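Local coordinates for Lmaj004144AAA protein (Leishmania major, PDB 1Y63), which probably acts as a broad-specificity adenylate kinase of the AK6 subfamily that also hydrolyses ATP and is thought to assist maturation of the small ribosomal subunit, at residues 6-10 and 99-103; 11-17 and 85-91. Residue numbers count along the deposited sequence, not the author numbering.

Contact 1: 6-10 and 99-103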
ATOM      1  N   GLU A   6      17.614   4.244  12.274  1.00 36.67           N
ATOM      2  CA  GLU A   6      17.501   5.679  11.888  1.00 34.03           C
ATOM      3  C   GLU A   6      16.035   6.059  11.740  1.00 29.93           C
ATOM      4  O   GLU A   6      15.268   5.340  11.103  1.00 27.35           O
ATOM      5  CB  GLU A   6      18.266   5.964  10.585  1.00 34.89           C
ATOM      6  CG  GLU A   6      18.307   7.428  10.166  0.10 33.43           C
ATOM      7  CD  GLU A   6      19.227   7.672   8.980  0.10 32.96           C
ATOM      8  OE1 GLU A   6      19.753   6.692   8.409  0.10 32.43           O
ATOM      9  OE2 GLU A   6      19.423   8.850   8.615  0.10 31.75           O
ATOM     10  N   GLN A   7      15.642   7.175  12.359  1.00 29.22           N
ATOM     11  CA  GLN A   7      14.274   7.665  12.238  1.00 29.54           C
ATOM     12  C   GLN A   7      14.117   8.405  10.926  1.00 28.10           C
ATOM     13  O   GLN A   7      15.031   9.115  10.490  1.00 26.98           O
ATOM     14  CB  GLN A   7      13.874   8.577  13.400  1.00 30.91           C
ATOM     15  CG  GLN A   7      13.938   7.918  14.772  1.00 38.09           C
ATOM     16  CD  GLN A   7      13.094   6.663  14.873  1.00 42.27           C
ATOM     17  OE1 GLN A   7      11.865   6.718  14.826  1.00 42.34           O
ATOM     18  NE2 GLN A   7      13.756   5.517  15.027  1.00 48.23           N
ATOM     19  N   PRO A   8      12.965   8.223  10.264  1.00 22.81           N
ATOM     20  CA  PRO A   8      12.717   8.929   9.016  1.00 22.16           C
ATOM     21  C   PRO A   8      12.822  10.443   9.143  1.00 24.42           C
ATOM     22  O   PRO A   8      12.421  11.001  10.152  1.00 25.79           O
ATOM     23  CB  PRO A   8      11.289   8.559   8.668  1.00 25.89           C
ATOM     24  CG  PRO A   8      11.003   7.359   9.385  1.00 25.60           C
ATOM     25  CD  PRO A   8      11.863   7.293  10.592  1.00 21.29           C
ATOM     26  N   LYS A   9      13.339  11.068   8.095  1.00 25.33           N
ATOM     27  CA  LYS A   9      13.479  12.528   8.025  1.00 27.25           C
ATOM     28  C   LYS A   9      12.240  13.187   7.440  1.00 26.86           C
ATOM     29  O   LYS A   9      12.094  14.389   7.533  1.00 27.32           O
ATOM     30  CB  LYS A   9      14.676  12.904   7.159  1.00 27.98           C
ATOM     31  CG  LYS A   9      16.004  12.428   7.686  1.00 31.01           C
ATOM     32  CD  LYS A   9      17.146  12.888   6.795  0.50 25.67           C
ATOM     33  CE  LYS A   9      18.426  12.125   7.096  0.10 25.31           C
ATOM     34  NZ  LYS A   9      18.326  10.685   6.716  0.10 24.04           N
ATOM     35  N   GLY A  10      11.364  12.413   6.801  1.00 23.08           N
ATOM     36  CA  GLY A  10      10.130  12.957   6.251  1.00 24.57           C
ATOM     37  C   GLY A  10       8.892  12.243   6.752  1.00 23.44           C
ATOM     38  O   GLY A  10       8.957  11.502   7.743  1.00 23.53           O
ATOM     39  N   ARG A  99       8.877   1.531  12.395  1.00 16.89           N
ATOM     40  CA  ARG A  99       9.713   2.716  12.387  1.00 16.54           C
ATOM     41  C   ARG A  99       9.511   3.605  11.145  1.00 18.22           C
ATOM     42  O   ARG A  99       9.658   4.843  11.226  1.00 19.15           O
ATOM     43  CB  ARG A  99      11.182   2.261  12.465  1.00 18.04           C
ATOM     44  CG  ARG A  99      12.218   3.352  12.323  1.00 21.09           C
ATOM     45  CD  ARG A  99      13.586   2.859  12.686  1.00 22.58           C
ATOM     46  NE  ARG A  99      13.943   1.661  11.947  1.00 19.89           N
ATOM     47  CZ  ARG A  99      14.466   1.653  10.725  1.00 20.29           C
ATOM     48  NH1 ARG A  99      14.721   2.792  10.086  1.00 19.99           N
ATOM     49  NH2 ARG A  99      14.712   0.504  10.125  1.00 20.34           N
ATOM     50  N   TRP A 100       9.244   2.978  10.005  1.00 18.32           N
ATOM     51  CA  TRP A 100       9.180   3.717   8.729  1.00 18.76           C
ATOM     52  C   TRP A 100       7.954   4.583   8.593  1.00 19.14           C
ATOM     53  O   TRP A 100       8.028   5.638   7.967  1.00 22.20           O
ATOM     54  CB  TRP A 100       9.184   2.756   7.561  1.00 18.32           C
ATOM     55  CG  TRP A 100      10.493   2.094   7.239  1.00 17.39           C
ATOM     56  CD1 TRP A 100      11.708   2.313   7.808  1.00 20.05           C
ATOM     57  CD2 TRP A 100      10.689   1.098   6.239  1.00 17.82           C
ATOM     58  NE1 TRP A 100      12.657   1.517   7.215  1.00 22.92           N
ATOM     59  CE2 TRP A 100      12.056   0.767   6.242  1.00 20.49           C
ATOM     60  CE3 TRP A 100       9.838   0.476   5.312  1.00 21.55           C
ATOM     61  CZ2 TRP A 100      12.584  -0.174   5.384  1.00 21.09           C
ATOM     62  CZ3 TRP A 100      10.370  -0.448   4.454  1.00 21.88           C
ATOM     63  CH2 TRP A 100      11.709  -0.774   4.497  1.00 20.86           C
ATOM     64  N   PHE A 101       6.814   4.155   9.149  1.00 18.98           N
ATOM     65  CA  PHE A 101       5.522   4.718   8.734  1.00 19.79           C
ATOM     66  C   PHE A 101       4.812   5.570   9.773  1.00 20.26           C
ATOM     67  O   PHE A 101       4.739   5.212  10.960  1.00 21.11           O
ATOM     68  CB  PHE A 101       4.578   3.613   8.226  1.00 17.72           C
ATOM     69  CG  PHE A 101       5.042   2.997   6.931  1.00 18.25           C
ATOM     70  CD1 PHE A 101       5.111   3.778   5.790  1.00 18.47           C
ATOM     71  CD2 PHE A 101       5.457   1.694   6.861  1.00 19.94           C
ATOM     72  CE1 PHE A 101       5.553   3.275   4.613  1.00 18.80           C
ATOM     73  CE2 PHE A 101       5.908   1.168   5.659  1.00 20.00           C
ATOM     74  CZ  PHE A 101       5.927   1.958   4.532  1.00 19.06           C
ATOM     75  N   HIS A 102       4.261   6.686   9.294  1.00 17.84           N
ATOM     76  CA  HIS A 102       3.461   7.585  10.126  1.00 16.96           C
ATOM     77  C   HIS A 102       1.975   7.442   9.925  1.00 18.20           C
ATOM     78  O   HIS A 102       1.218   7.973  10.715  1.00 19.41           O
ATOM     79  CB  HIS A 102       3.882   9.020   9.881  1.00 20.62           C
ATOM     80  CG  HIS A 102       5.345   9.200   9.994  1.00 22.44           C
ATOM     81  ND1 HIS A 102       6.176   9.235   8.897  1.00 21.71           N
ATOM     82  CD2 HIS A 102       6.148   9.227  11.084  1.00 24.88           C
ATOM     83  CE1 HIS A 102       7.428   9.339   9.308  1.00 24.54           C
ATOM     84  NE2 HIS A 102       7.440   9.327  10.632  1.00 28.79           N
ATOM     85  N   MET A 103       1.587   6.750   8.853  1.00 18.72           N
ATOM     86  CA  MET A 103       0.210   6.514   8.489  1.00 18.79           C
ATOM     87  C   MET A 103       0.135   5.245   7.639  1.00 19.33           C
ATOM     88  O   MET A 103       1.003   5.011   6.767  1.00 19.49           O
ATOM     89  CB  MET A 103      -0.359   7.707   7.700  1.00 20.59           C
ATOM     90  CG  MET A 103      -1.820   7.621   7.442  1.00 25.00           C
ATOM     91  SD  MET A 103      -2.328   8.951   6.318  1.00 28.62           S
ATOM     92  CE  MET A 103      -1.564  10.343   7.039  1.00 23.53           C
TER
HETATM   93  O   HOH W   1       9.283   6.473  13.148  1.00 38.89           O
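The pyrrolidine ring of P8 lies over the backbone of R99 and W100: its CD comes 3.4 Å from R99 O and its CG 3.7 Å from W100 O, while its CB meets the edge of the H102 ring at CE1, 4.0 Å away. A compact ring suits this place, since it fills the gap between two loops running in nearly the same direction and has no amide hydrogen that would need an acceptor. Polar groups close one end. The R99 side chain, extended as far as CD and then bent, reaches across so that NH1 donates to E6 O at 2.8 Å; the same nitrogen also forms a salt bridge with E77, so a long side chain ending in a guanidinium with several N-H donors can serve both the loop and helix 66-80. A water bonded to Q7 OE1 (3.1 Å) and R99 O (2.5 Å) adds a second bridge. At the other end H102 CE1 approaches G10 O to 3.1 Å, and H102 ND1 is paired with N12 N. K9 points away from the partner loop, and its NZ makes a salt bridge to E6 OE2 (2.9 Å) within its own segment. This surface contact thus lays the N-terminal loop leading into strand 12-16 beside the loop leading into strand 103-108, with W100 buried against helix 66-80 through L73, M76 and M80, and H102 touching L178 of helix 161-178.

Contact 2: 11-17 and 85-91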
ATOM      1  N   ILE A  11       7.774  12.477   6.065  1.00 20.91           N
ATOM      2  CA  ILE A  11       6.506  11.809   6.370  1.00 21.63           C
ATOM      3  C   ILE A  11       6.325  10.649   5.406  1.00 21.00           C
ATOM      4  O   ILE A  11       6.405  10.815   4.199  1.00 21.13           O
ATOM      5  CB  ILE A  11       5.309  12.768   6.265  1.00 23.95           C
ATOM      6  CG1 ILE A  11       5.504  13.963   7.216  1.00 27.82           C
ATOM      7  CG2 ILE A  11       4.004  12.030   6.559  1.00 23.47           C
ATOM      8  CD1 ILE A  11       5.425  13.596   8.669  1.00 29.88           C
ATOM      9  N   ASN A  12       6.101   9.460   5.960  1.00 17.46           N
ATOM     10  CA  ASN A  12       5.947   8.234   5.161  1.00 18.85           C
ATOM     11  C   ASN A  12       4.569   7.641   5.367  1.00 18.59           C
ATOM     12  O   ASN A  12       4.138   7.464   6.491  1.00 18.39           O
ATOM     13  CB  ASN A  12       6.982   7.194   5.548  1.00 18.97           C
ATOM     14  CG  ASN A  12       8.393   7.606   5.202  1.00 20.23           C
ATOM     15  OD1 ASN A  12       8.615   8.367   4.267  1.00 19.88           O
ATOM     16  ND2 ASN A  12       9.361   7.090   5.958  1.00 19.53           N
ATOM     17  N   ILE A  13       3.912   7.332   4.258  1.00 16.37           N
ATOM     18  CA  ILE A  13       2.584   6.709   4.244  1.00 16.29           C
ATOM     19  C   ILE A  13       2.650   5.377   3.526  1.00 17.59           C
ATOM     20  O   ILE A  13       3.339   5.252   2.503  1.00 19.28           O
ATOM     21  CB  ILE A  13       1.584   7.617   3.492  1.00 18.56           C
ATOM     22  CG1 ILE A  13       1.534   9.010   4.134  1.00 20.59           C
ATOM     23  CG2 ILE A  13       0.189   6.955   3.408  1.00 21.04           C
ATOM     24  CD1 ILE A  13       0.729   9.971   3.297  1.00 24.31           C
ATOM     25  N   LEU A  14       1.941   4.375   4.054  1.00 17.34           N
ATOM     26  CA  LEU A  14       1.751   3.110   3.375  1.00 17.72           C
ATOM     27  C   LEU A  14       0.310   3.013   2.938  1.00 18.41           C
ATOM     28  O   LEU A  14      -0.585   3.262   3.720  1.00 20.08           O
ATOM     29  CB  LEU A  14       2.074   1.943   4.302  1.00 18.00           C
ATOM     30  CG  LEU A  14       1.818   0.522   3.761  1.00 18.75           C
ATOM     31  CD1 LEU A  14       2.658   0.259   2.524  1.00 21.18           C
ATOM     32  CD2 LEU A  14       2.111  -0.484   4.868  1.00 22.27           C
ATOM     33  N   ILE A  15       0.111   2.697   1.650  1.00 17.40           N
ATOM     34  CA  ILE A  15      -1.211   2.369   1.096  1.00 17.56           C
ATOM     35  C   ILE A  15      -1.213   0.867   0.805  1.00 18.90           C
ATOM     36  O   ILE A  15      -0.391   0.362   0.027  1.00 19.06           O
ATOM     37  CB  ILE A  15      -1.541   3.145  -0.204  1.00 19.46           C
ATOM     38  CG1 ILE A  15      -1.204   4.642  -0.111  1.00 20.95           C
ATOM     39  CG2 ILE A  15      -2.994   2.908  -0.580  1.00 20.55           C
ATOM     40  CD1 ILE A  15      -1.906   5.399   0.948  1.00 26.82           C
ATOM     41  N   THR A  16      -2.099   0.146   1.471  1.00 17.70           N
ATOM     42  CA  THR A  16      -2.172  -1.297   1.319  1.00 18.92           C
ATOM     43  C   THR A  16      -3.648  -1.715   1.097  1.00 19.48           C
ATOM     44  O   THR A  16      -4.549  -0.863   1.077  1.00 18.07           O
ATOM     45  CB  THR A  16      -1.501  -1.998   2.519  1.00 18.98           C
ATOM     46  OG1 THR A  16      -1.362  -3.399   2.243  1.00 21.87           O
ATOM     47  CG2 THR A  16      -2.323  -1.818   3.832  1.00 19.81           C
ATOM     48  N   GLY A  17      -3.884  -2.997   0.855  1.00 17.96           N
ATOM     49  CA  GLY A  17      -5.171  -3.462   0.394  1.00 18.49           C
ATOM     50  C   GLY A  17      -5.008  -4.539  -0.653  1.00 17.84           C
ATOM     51  O   GLY A  17      -3.970  -4.646  -1.311  1.00 17.13           O
ATOM     52  N   ASN A  85       9.095  13.190   1.515  1.00 18.10           N
ATOM     53  CA  ASN A  85       7.999  12.339   1.942  1.00 17.92           C
ATOM     54  C   ASN A  85       7.824  11.208   0.956  1.00 18.47           C
ATOM     55  O   ASN A  85       8.185  11.322  -0.218  1.00 20.48           O
ATOM     56  CB  ASN A  85       6.720  13.171   2.068  1.00 21.13           C
ATOM     57  CG  ASN A  85       6.921  14.435   2.884  1.00 21.66           C
ATOM     58  OD1 ASN A  85       7.563  14.418   3.937  1.00 20.37           O
ATOM     59  ND2 ASN A  85       6.385  15.562   2.384  1.00 22.74           N
ATOM     60  N   HIS A  86       7.378  10.065   1.460  1.00 18.11           N
ATOM     61  CA  HIS A  86       7.269   8.875   0.635  1.00 17.60           C
ATOM     62  C   HIS A  86       5.915   8.239   0.805  1.00 18.52           C
ATOM     63  O   HIS A  86       5.405   8.139   1.931  1.00 20.01           O
ATOM     64  CB  HIS A  86       8.387   7.866   0.973  1.00 20.17           C
ATOM     65  CG  HIS A  86       9.754   8.493   0.971  1.00 19.03           C
ATOM     66  ND1 HIS A  86      10.349   8.985   2.109  1.00 19.22           N
ATOM     67  CD2 HIS A  86      10.619   8.738  -0.043  1.00 22.45           C
ATOM     68  CE1 HIS A  86      11.514   9.542   1.792  1.00 22.12           C
ATOM     69  NE2 HIS A  86      11.711   9.391   0.494  1.00 20.12           N
ATOM     70  N   VAL A  87       5.338   7.807  -0.311  1.00 18.35           N
ATOM     71  CA  VAL A  87       4.082   7.048  -0.289  1.00 20.95           C
ATOM     72  C   VAL A  87       4.375   5.675  -0.870  1.00 19.67           C
ATOM     73  O   VAL A  87       4.719   5.527  -2.054  1.00 21.08           O
ATOM     74  CB  VAL A  87       2.891   7.787  -0.982  1.00 18.91           C
ATOM     75  CG1 VAL A  87       3.201   8.213  -2.431  1.00 20.71           C
ATOM     76  CG2 VAL A  87       1.620   6.936  -0.910  1.00 20.40           C
ATOM     77  N   VAL A  88       4.313   4.686  -0.009  1.00 17.73           N
ATOM     78  CA  VAL A  88       4.661   3.321  -0.379  1.00 18.76           C
ATOM     79  C   VAL A  88       3.359   2.586  -0.689  1.00 20.83           C
ATOM     80  O   VAL A  88       2.342   2.786  -0.006  1.00 21.32           O
ATOM     81  CB  VAL A  88       5.384   2.614   0.765  1.00 20.82           C
ATOM     82  CG1 VAL A  88       5.673   1.172   0.415  1.00 22.35           C
ATOM     83  CG2 VAL A  88       6.688   3.334   1.056  1.00 23.60           C
ATOM     84  N   ASP A  89       3.416   1.744  -1.714  1.00 18.04           N
ATOM     85  CA  ASP A  89       2.242   1.109  -2.299  1.00 18.73           C
ATOM     86  C   ASP A  89       2.512  -0.387  -2.365  1.00 18.97           C
ATOM     87  O   ASP A  89       3.403  -0.798  -3.095  1.00 18.33           O
ATOM     88  CB  ASP A  89       2.095   1.774  -3.681  1.00 19.92           C
ATOM     89  CG  ASP A  89       1.340   0.988  -4.675  1.00 19.20           C
ATOM     90  OD1 ASP A  89       0.661   0.021  -4.344  1.00 22.17           O
ATOM     91  OD2 ASP A  89       1.380   1.444  -5.849  1.00 21.88           O
ATOM     92  N   TYR A  90       1.803  -1.190  -1.560  1.00 17.49           N
ATOM     93  CA  TYR A  90       2.013  -2.669  -1.561  1.00 18.61           C
ATOM     94  C   TYR A  90       0.834  -3.398  -0.978  1.00 18.79           C
ATOM     95  O   TYR A  90       0.210  -2.891  -0.051  1.00 20.06           O
ATOM     96  CB  TYR A  90       3.289  -3.062  -0.774  1.00 18.62           C
ATOM     97  CG  TYR A  90       3.858  -4.442  -1.095  1.00 18.30           C
ATOM     98  CD1 TYR A  90       3.975  -4.892  -2.405  1.00 20.34           C
ATOM     99  CD2 TYR A  90       4.381  -5.251  -0.082  1.00 19.43           C
ATOM    100  CE1 TYR A  90       4.545  -6.136  -2.691  1.00 19.50           C
ATOM    101  CE2 TYR A  90       4.973  -6.476  -0.368  1.00 21.19           C
ATOM    102  CZ  TYR A  90       5.049  -6.903  -1.664  1.00 22.38           C
ATOM    103  OH  TYR A  90       5.624  -8.135  -1.941  1.00 25.83           O
ATOM    104  N   HIS A  91       0.584  -4.611  -1.474  1.00 18.99           N
ATOM    105  CA  HIS A  91      -0.554  -5.414  -1.035  1.00 20.99           C
ATOM    106  C   HIS A  91      -0.319  -6.014   0.350  1.00 25.86           C
ATOM    107  O   HIS A  91      -1.267  -6.417   1.003  1.00 30.62           O
ATOM    108  CB  HIS A  91      -0.892  -6.497  -2.065  1.00 21.52           C
ATOM    109  CG  HIS A  91       0.183  -7.522  -2.250  1.00 24.07           C
ATOM    110  ND1 HIS A  91       1.005  -7.560  -3.351  1.00 33.93           N
ATOM    111  CD2 HIS A  91       0.560  -8.558  -1.467  1.00 31.77           C
ATOM    112  CE1 HIS A  91       1.851  -8.573  -3.238  1.00 26.56           C
ATOM    113  NE2 HIS A  91       1.611  -9.186  -2.097  1.00 36.56           N
TER
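Two neighbouring parallel strands from the core of a P-loop NTPase sheet, 12-16 and 85-89, lie side by side here, their axes 4.7 Å apart and inclined by 17°. Segment 85-91 begins with N85, whose side-chain amide both accepts and donates: OD1 accepts from I11 N at 2.9 Å, while ND2 donates to D35 O. At H86 the backbone spans both flanking positions of the partner, as parallel pairing requires, with H86 N donating to I11 O (3.0 Å) and H86 O accepting from I13 N (2.9 Å). Its imidazole uses both nitrogens: ND1 donates to N12 OD1 at 2.8 Å, and NE2 binds manganese together with S82. V87 turns to the other face, its CG2 3.7 Å from I15 CG1; these branched side chains favour extended backbone and pack against helix 23-33, V87 on A27 and I15 on I30. V88 repeats the pattern of H86, its N bonding I13 O and its O accepting from I15 N, both at 2.8 Å, while V88 CG1 meets L14 CD1 at 3.8 Å beside F101. D89, on the V87 face, directs its carboxylate out of the pair to T24 and H39, near the ADP; an acid here is consistent with the Walker B position of such kinases. Y90 N still pairs with I15 O (3.1 Å), and Y90 O accepts from the T16 hydroxyl OG1 at 2.8 Å. Beside H91, G17 opens the P-loop with backbone angles that call for glycine, and H91 CA lies 3.5 Å from G17 O.

Overall arrangement
Contact 1 and contact 2 have centres 11 Å apart and touch directly. Contact 2 is nested inside the chain loop that contact 1 closes: 6-10 runs straight into 11-17, and 85-91 precedes 99-103. Strand 12-16 lies between strands 85-89 and 103-108 in the five-stranded parallel sheet, so contact 2 pairs it with one neighbour, while contact 1 joins the loops leading into it and into the other. N12 ties the two together, its ND2 bonding W100 O at 2.8 Å and its O receiving H102 N at 2.9 Å. The buried pair thus carries the P-loop and D89 toward ADP, while contact 1 lies at the opposite, N-terminal end of the strands.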